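PDB 4RU0: putative branched-chain amino acid ABC transporter, periplasmic branched-chain amino acid-binding protein from Pseudomonas protegens Pf-5, which probably binds an amino acid or similar small solute in the periplasm and hands it to an ABC transporter of the inner membrane. Local coordinates for residues A161-N166 / I414-A419; D176-K181 / E205-E210. One frame throughout, in Å; residues are numbered along the deposited sequence.

Contact 1 of 2, residues A161-N166 / I414-A419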
ATOM      1  N   ALA A 161      11.816   2.968  -1.616  1.00 24.01           N
ATOM      2  CA  ALA A 161      13.139   3.128  -2.200  1.00 18.00           C
ATOM      3  C   ALA A 161      14.200   2.689  -1.205  1.00 20.95           C
ATOM      4  O   ALA A 161      15.093   1.913  -1.545  1.00 26.09           O
ATOM      5  CB  ALA A 161      13.369   4.570  -2.626  1.00 17.00           C
ATOM      6  N   SER A 162      14.086   3.170   0.030  1.00 19.81           N
ATOM      7  CA  SER A 162      15.048   2.814   1.067  1.00 24.03           C
ATOM      8  C   SER A 162      15.089   1.307   1.326  1.00 20.68           C
ATOM      9  O   SER A 162      16.165   0.725   1.379  1.00 21.41           O
ATOM     10  CB  SER A 162      14.740   3.555   2.363  1.00 21.24           C
ATOM     11  OG  SER A 162      15.757   3.327   3.326  1.00 28.57           O
ATOM     12  N   THR A 163      13.923   0.681   1.485  1.00 20.87           N
ATOM     13  CA  THR A 163      13.866  -0.768   1.704  1.00 29.33           C
ATOM     14  C   THR A 163      14.431  -1.534   0.509  1.00 21.10           C
ATOM     15  O   THR A 163      15.098  -2.556   0.678  1.00 22.21           O
ATOM     16  CB  THR A 163      12.430  -1.269   1.970  1.00 35.62           C
ATOM     17  OG1 THR A 163      11.642  -1.138   0.782  1.00 45.29           O
ATOM     18  CG2 THR A 163      11.786  -0.484   3.080  1.00 23.64           C
ATOM     19  N   LEU A 164      14.153  -1.042  -0.697  1.00 19.26           N
ATOM     20  CA  LEU A 164      14.704  -1.634  -1.911  1.00 18.38           C
ATOM     21  C   LEU A 164      16.228  -1.647  -1.828  1.00 30.53           C
ATOM     22  O   LEU A 164      16.858  -2.679  -2.046  1.00 27.87           O
ATOM     23  CB  LEU A 164      14.233  -0.865  -3.156  1.00 21.78           C
ATOM     24  CG  LEU A 164      14.657  -1.314  -4.571  1.00 17.83           C
ATOM     25  CD1 LEU A 164      15.946  -0.634  -5.024  1.00 15.28           C
ATOM     26  CD2 LEU A 164      14.775  -2.842  -4.660  1.00 16.83           C
ATOM     27  N   VAL A 165      16.811  -0.501  -1.491  1.00 18.56           N
ATOM     28  CA  VAL A 165      18.260  -0.378  -1.372  1.00 24.21           C
ATOM     29  C   VAL A 165      18.800  -1.229  -0.217  1.00 21.26           C
ATOM     30  O   VAL A 165      19.846  -1.868  -0.334  1.00 21.93           O
ATOM     31  CB  VAL A 165      18.672   1.100  -1.184  1.00 19.18           C
ATOM     32  CG1 VAL A 165      20.100   1.208  -0.677  1.00 20.68           C
ATOM     33  CG2 VAL A 165      18.501   1.869  -2.494  1.00 17.54           C
ATOM     34  N   ASN A 166      18.069  -1.263   0.889  1.00 22.50           N
ATOM     35  CA  ASN A 166      18.504  -2.030   2.047  1.00 24.95           C
ATOM     36  C   ASN A 166      18.506  -3.531   1.780  1.00 30.67           C
ATOM     37  O   ASN A 166      19.336  -4.266   2.325  1.00 27.46           O
ATOM     38  CB  ASN A 166      17.634  -1.712   3.258  1.00 26.37           C
ATOM     39  CG  ASN A 166      17.880  -0.324   3.789  1.00 38.85           C
ATOM     40  OD1 ASN A 166      18.838   0.334   3.385  1.00 43.28           O
ATOM     41  ND2 ASN A 166      17.019   0.137   4.698  1.00 38.09           N
ATOM     42  N   ILE A 414      12.082  -5.962   5.757  1.00 38.49           N
ATOM     43  CA  ILE A 414      13.199  -5.062   5.532  1.00 33.10           C
ATOM     44  C   ILE A 414      12.776  -3.635   5.868  1.00 39.43           C
ATOM     45  O   ILE A 414      11.969  -3.040   5.152  1.00 42.08           O
ATOM     46  CB  ILE A 414      13.681  -5.116   4.066  1.00 40.37           C
ATOM     47  CG1 ILE A 414      13.830  -6.567   3.597  1.00 37.93           C
ATOM     48  CG2 ILE A 414      14.970  -4.329   3.894  1.00 30.61           C
ATOM     49  CD1 ILE A 414      14.881  -7.356   4.345  1.00 33.23           C
ATOM     50  N   ALA A 415      13.314  -3.085   6.951  1.00 36.98           N
ATOM     51  CA  ALA A 415      12.957  -1.731   7.370  1.00 37.23           C
ATOM     52  C   ALA A 415      13.669  -0.668   6.531  1.00 35.88           C
ATOM     53  O   ALA A 415      14.821  -0.849   6.135  1.00 33.49           O
ATOM     54  CB  ALA A 415      13.278  -1.535   8.845  1.00 35.63           C
ATOM     55  N   ALA A 416      12.978   0.439   6.270  1.00 31.00           N
ATOM     56  CA  ALA A 416      13.566   1.580   5.568  1.00 29.81           C
ATOM     57  C   ALA A 416      14.334   2.477   6.525  1.00 38.25           C
ATOM     58  O   ALA A 416      14.056   2.497   7.724  1.00 41.03           O
ATOM     59  CB  ALA A 416      12.493   2.387   4.869  1.00 28.54           C
ATOM     60  N   ASP A 417      15.290   3.226   5.988  1.00 30.43           N
ATOM     61  CA  ASP A 417      15.990   4.235   6.773  1.00 31.59           C
ATOM     62  C   ASP A 417      15.211   5.543   6.698  1.00 36.24           C
ATOM     63  O   ASP A 417      15.597   6.476   5.987  1.00 32.09           O
ATOM     64  CB  ASP A 417      17.419   4.425   6.271  1.00 31.57           C
ATOM     65  CG  ASP A 417      18.287   5.183   7.258  1.00 46.71           C
ATOM     66  OD1 ASP A 417      17.763   5.647   8.296  1.00 49.17           O
ATOM     67  OD2 ASP A 417      19.498   5.328   6.990  1.00 48.31           O
ATOM     68  N   ARG A 418      14.105   5.601   7.428  1.00 31.59           N
ATOM     69  CA  ARG A 418      13.199   6.732   7.323  1.00 34.55           C
ATOM     70  C   ARG A 418      13.813   8.012   7.886  1.00 36.59           C
ATOM     71  O   ARG A 418      13.489   9.109   7.434  1.00 37.56           O
ATOM     72  CB  ARG A 418      11.886   6.410   8.026  1.00 34.20           C
ATOM     73  CG  ARG A 418      11.090   5.322   7.326  1.00 30.59           C
ATOM     74  CD  ARG A 418      10.234   4.551   8.304  1.00 31.90           C
ATOM     75  NE  ARG A 418       9.263   5.416   8.947  1.00 49.98           N
ATOM     76  CZ  ARG A 418       8.595   5.104  10.050  1.00 47.98           C
ATOM     77  NH1 ARG A 418       8.796   3.937  10.653  1.00 45.67           N
ATOM     78  NH2 ARG A 418       7.729   5.970  10.553  1.00 44.44           N
ATOM     79  N   ALA A 419      14.704   7.870   8.862  1.00 36.94           N
ATOM     80  CA  ALA A 419      15.403   9.021   9.425  1.00 39.06           C
ATOM     81  C   ALA A 419      16.248   9.697   8.350  1.00 40.67           C
ATOM     82  O   ALA A 419      16.298  10.927   8.260  1.00 42.71           O
ATOM     83  CB  ALA A 419      16.271   8.601  10.599  1.00 37.37           C
TER

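Contact 2 of 2, residues D176-K181 / E205-E210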
ATOM      1  N   ASP A 176      28.688  -1.351   2.369  1.00 34.92           N
ATOM      2  CA  ASP A 176      29.995  -1.081   1.774  1.00 41.13           C
ATOM      3  C   ASP A 176      30.070  -1.605   0.348  1.00 36.77           C
ATOM      4  O   ASP A 176      30.712  -1.005  -0.513  1.00 37.97           O
ATOM      5  CB  ASP A 176      31.109  -1.715   2.611  1.00 54.28           C
ATOM      6  CG  ASP A 176      31.218  -1.103   3.989  1.00 70.68           C
ATOM      7  OD1 ASP A 176      30.945   0.108   4.120  1.00 75.03           O
ATOM      8  OD2 ASP A 176      31.574  -1.833   4.939  1.00 80.91           O
ATOM      9  N   ARG A 177      29.403  -2.731   0.116  1.00 31.67           N
ATOM     10  CA  ARG A 177      29.399  -3.396  -1.183  1.00 36.99           C
ATOM     11  C   ARG A 177      28.562  -2.686  -2.250  1.00 34.54           C
ATOM     12  O   ARG A 177      28.601  -3.071  -3.409  1.00 41.91           O
ATOM     13  CB  ARG A 177      28.889  -4.825  -1.019  1.00 38.77           C
ATOM     14  CG  ARG A 177      29.662  -5.632  -0.001  1.00 39.02           C
ATOM     15  CD  ARG A 177      31.016  -6.041  -0.546  1.00 46.62           C
ATOM     16  NE  ARG A 177      31.919  -6.443   0.527  1.00 59.32           N
ATOM     17  CZ  ARG A 177      32.697  -5.595   1.195  1.00 66.76           C
ATOM     18  NH1 ARG A 177      32.683  -4.299   0.894  1.00 65.90           N
ATOM     19  NH2 ARG A 177      33.490  -6.037   2.162  1.00 65.69           N
ATOM     20  N   LEU A 178      27.791  -1.671  -1.864  1.00 34.86           N
ATOM     21  CA  LEU A 178      26.972  -0.943  -2.833  1.00 28.31           C
ATOM     22  C   LEU A 178      27.844  -0.047  -3.706  1.00 32.04           C
ATOM     23  O   LEU A 178      27.532   0.192  -4.877  1.00 22.39           O
ATOM     24  CB  LEU A 178      25.896  -0.110  -2.136  1.00 30.13           C
ATOM     25  CG  LEU A 178      24.774  -0.882  -1.442  1.00 23.74           C
ATOM     26  CD1 LEU A 178      23.835   0.082  -0.751  1.00 23.75           C
ATOM     27  CD2 LEU A 178      24.020  -1.761  -2.427  1.00 21.87           C
ATOM     28  N   LYS A 179      28.927   0.457  -3.124  1.00 26.27           N
ATOM     29  CA  LYS A 179      29.917   1.203  -3.887  1.00 37.82           C
ATOM     30  C   LYS A 179      30.397   0.331  -5.039  1.00 35.69           C
ATOM     31  O   LYS A 179      30.818  -0.806  -4.828  1.00 54.01           O
ATOM     32  CB  LYS A 179      31.091   1.620  -2.996  1.00 31.84           C
ATOM     33  CG  LYS A 179      31.905   2.771  -3.550  1.00 43.61           C
ATOM     34  CD  LYS A 179      32.930   3.272  -2.546  1.00 56.35           C
ATOM     35  CE  LYS A 179      33.610   4.536  -3.049  1.00 65.57           C
ATOM     36  NZ  LYS A 179      34.215   4.336  -4.395  1.00 65.15           N
ATOM     37  N   GLY A 180      30.307   0.847  -6.258  1.00 31.03           N
ATOM     38  CA  GLY A 180      30.714   0.071  -7.417  1.00 31.98           C
ATOM     39  C   GLY A 180      29.618  -0.786  -8.038  1.00 32.10           C
ATOM     40  O   GLY A 180      29.875  -1.567  -8.958  1.00 36.61           O
ATOM     41  N   LYS A 181      28.394  -0.649  -7.536  1.00 20.60           N
ATOM     42  CA  LYS A 181      27.264  -1.385  -8.083  1.00 23.29           C
ATOM     43  C   LYS A 181      26.400  -0.482  -8.949  1.00 18.35           C
ATOM     44  O   LYS A 181      26.402   0.736  -8.782  1.00 21.94           O
ATOM     45  CB  LYS A 181      26.427  -1.993  -6.958  1.00 19.03           C
ATOM     46  CG  LYS A 181      27.143  -3.083  -6.191  1.00 20.41           C
ATOM     47  CD  LYS A 181      27.377  -4.301  -7.061  1.00 27.27           C
ATOM     48  CE  LYS A 181      28.522  -5.160  -6.525  1.00 36.29           C
ATOM     49  NZ  LYS A 181      28.258  -5.670  -5.155  1.00 41.54           N
ATOM     50  N   GLU A 205      23.958   8.988  -3.464  1.00 23.53           N
ATOM     51  CA  GLU A 205      25.021   9.870  -2.990  1.00 35.31           C
ATOM     52  C   GLU A 205      25.679   9.314  -1.732  1.00 32.50           C
ATOM     53  O   GLU A 205      26.893   9.391  -1.571  1.00 44.85           O
ATOM     54  CB  GLU A 205      24.481  11.276  -2.709  1.00 35.39           C
ATOM     55  CG  GLU A 205      24.115  12.064  -3.950  1.00 55.69           C
ATOM     56  CD  GLU A 205      23.749  13.503  -3.632  1.00 65.56           C
ATOM     57  OE1 GLU A 205      22.903  14.076  -4.353  1.00 68.95           O
ATOM     58  OE2 GLU A 205      24.314  14.061  -2.664  1.00 77.03           O
ATOM     59  N   LYS A 206      24.867   8.765  -0.836  1.00 30.92           N
ATOM     60  CA  LYS A 206      25.376   8.220   0.411  1.00 29.03           C
ATOM     61  C   LYS A 206      26.182   6.940   0.215  1.00 28.44           C
ATOM     62  O   LYS A 206      27.280   6.809   0.747  1.00 30.70           O
ATOM     63  CB  LYS A 206      24.233   7.943   1.385  1.00 30.06           C
ATOM     64  CG  LYS A 206      24.725   7.407   2.720  1.00 35.66           C
ATOM     65  CD  LYS A 206      23.601   7.228   3.715  1.00 39.53           C
ATOM     66  CE  LYS A 206      24.151   6.822   5.073  1.00 38.27           C
ATOM     67  NZ  LYS A 206      25.051   7.871   5.629  1.00 47.35           N
ATOM     68  N   TYR A 207      25.642   5.996  -0.547  1.00 25.80           N
ATOM     69  CA  TYR A 207      26.253   4.675  -0.630  1.00 25.58           C
ATOM     70  C   TYR A 207      27.073   4.466  -1.899  1.00 24.99           C
ATOM     71  O   TYR A 207      27.800   3.478  -2.024  1.00 25.43           O
ATOM     72  CB  TYR A 207      25.173   3.601  -0.506  1.00 29.04           C
ATOM     73  CG  TYR A 207      24.496   3.622   0.844  1.00 33.38           C
ATOM     74  CD1 TYR A 207      25.220   3.370   2.003  1.00 27.99           C
ATOM     75  CD2 TYR A 207      23.141   3.909   0.964  1.00 24.34           C
ATOM     76  CE1 TYR A 207      24.613   3.396   3.243  1.00 29.76           C
ATOM     77  CE2 TYR A 207      22.524   3.934   2.202  1.00 26.09           C
ATOM     78  CZ  TYR A 207      23.266   3.676   3.337  1.00 36.27           C
ATOM     79  OH  TYR A 207      22.660   3.702   4.570  1.00 41.02           O
ATOM     80  N   GLY A 208      26.962   5.400  -2.837  1.00 24.44           N
ATOM     81  CA  GLY A 208      27.845   5.418  -3.988  1.00 24.79           C
ATOM     82  C   GLY A 208      27.569   4.414  -5.094  1.00 33.95           C
ATOM     83  O   GLY A 208      28.462   4.117  -5.885  1.00 40.67           O
ATOM     84  N   PHE A 209      26.351   3.884  -5.167  1.00 26.50           N
ATOM     85  CA  PHE A 209      26.008   3.036  -6.305  1.00 20.99           C
ATOM     86  C   PHE A 209      25.579   3.920  -7.478  1.00 18.47           C
ATOM     87  O   PHE A 209      25.098   5.027  -7.291  1.00 18.56           O
ATOM     88  CB  PHE A 209      24.913   2.016  -5.948  1.00 21.37           C
ATOM     89  CG  PHE A 209      23.598   2.629  -5.546  1.00 18.18           C
ATOM     90  CD1 PHE A 209      22.663   3.005  -6.502  1.00 18.88           C
ATOM     91  CD2 PHE A 209      23.281   2.791  -4.206  1.00 17.52           C
ATOM     92  CE1 PHE A 209      21.454   3.565  -6.126  1.00 24.69           C
ATOM     93  CE2 PHE A 209      22.068   3.350  -3.825  1.00 24.11           C
ATOM     94  CZ  PHE A 209      21.156   3.737  -4.786  1.00 15.58           C
ATOM     95  N   GLU A 210      25.769   3.431  -8.692  1.00 18.21           N
ATOM     96  CA  GLU A 210      25.357   4.180  -9.866  1.00 17.98           C
ATOM     97  C   GLU A 210      23.832   4.174  -9.975  1.00 16.07           C
ATOM     98  O   GLU A 210      23.203   3.123 -10.046  1.00 15.16           O
ATOM     99  CB  GLU A 210      26.000   3.602 -11.127  1.00 21.41           C
ATOM    100  CG  GLU A 210      25.895   4.505 -12.338  1.00 31.28           C
ATOM    101  CD  GLU A 210      26.653   3.965 -13.536  1.00 44.79           C
ATOM    102  OE1 GLU A 210      27.719   3.335 -13.339  1.00 52.87           O
ATOM    103  OE2 GLU A 210      26.187   4.175 -14.675  1.00 47.10           O
TER
HETATM  104  O   HOH W   1      28.472   1.857  -0.293  1.00 31.89           O

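Contact 1 of 2, residues A161-N166 / I414-A419
S162 and N166, one turn apart on helix 157-172, each hydrogen-bond a backbone group of 414-419, where the edge strand 407-415 of the mixed sheet of this periplasmic binding protein fold passes into helix 418-435. D417 N donates to S162 OG at 2.7 Å with an N-H...O angle of 163°; OG reaches it by standing anti to its own backbone N (chi1 -173°). N166 ND2 donates to A415 O at 2.8 Å, in the carbonyl plane and with the acceptor almost in the plane of the amide. An alanine in place of N166 would probably leave A415 O without this mate and let the turn after the strand shift against the helix. Apolar packing accompanies the two bonds: N166 CB lies 3.8 Å from I414 CG2, A416 CB rests on both S162 CB and T163 CG2, and T163 CG2 sits 3.3 Å from I414 O. In the next shell, T163 OG1 bonds back to E160 O within its own helix, while strand 407-415 pairs with strand 396-402 through I414 and A397. D417 is the centre of an inverse gamma turn and the N-cap of helix 418-435, its OD1 weakly bonded to L420 N.

Contact 2 of 2, residues D176-K181 / E205-E210
L178 and Y207 pack side by side, their side chains pointing the same way, where the loop before strand 182-188 meets the end of helix 197-207. The contact lies at the edge of a beta-alpha-beta crossover: strand 182-188 runs by way of helices 191-194 and 197-207 to the parallel edge strand 210-216. Followed outward, L178 CB lies 4.1 Å from Y207 CB and 4.4 Å from F209 CD2, approaching the phenylalanine ring obliquely. CG stands anti to the carbonyl carbon (chi1 -69°), and beyond it CD1 comes within 3.8 Å of Y207 CB and also touches Y207 CG. The leucine also meets I168 and A169 of helix 157-172. The Y207 ring has K206 CG over the centre of one face and stacks with F175.

L178 to K181 form a type II beta turn closed by K181 N to L178 O, with G180 at its positive-phi corner; G208, also at positive phi, lets the chain leave the helix. Past the turn, E210 N donates to K181 O at 2.8 Å. K181 NZ donates to R177 O at 3.1 Å and forms a salt bridge with E172, a second tie from this loop to helix 157-172 beside the apolar packing of L178. The chemistry thus divides: carbon packing and a salt bridge hold the loop to the helix, while the backbone bond from E210 N to K181 O joins the two segments where strands 182-188 and 210-216 begin to pair, E210 also bonding I183, and so fixes how the strands align.

How the contacts relate
Following the chain from the N terminus, the first segment met is 161-166 on helix 157-172; its partner 414-419 comes 248 residues later, so contact 1 closes a very long loop. Soon after this helix comes 176-181, which meets 205-210 after strand 182-188 and helix 197-207, so contact 2 closes a short loop wholly within the long one. The two do not cross. Their centres are 15 Å apart, and V165 joins them, its CG1 packing on L178 CD1 and its CG2 on F209 CZ. Helix 157-172 is thus tied to both outermost strands of the sheet, 407-415 through contact 1 and 210-216 by way of contact 2.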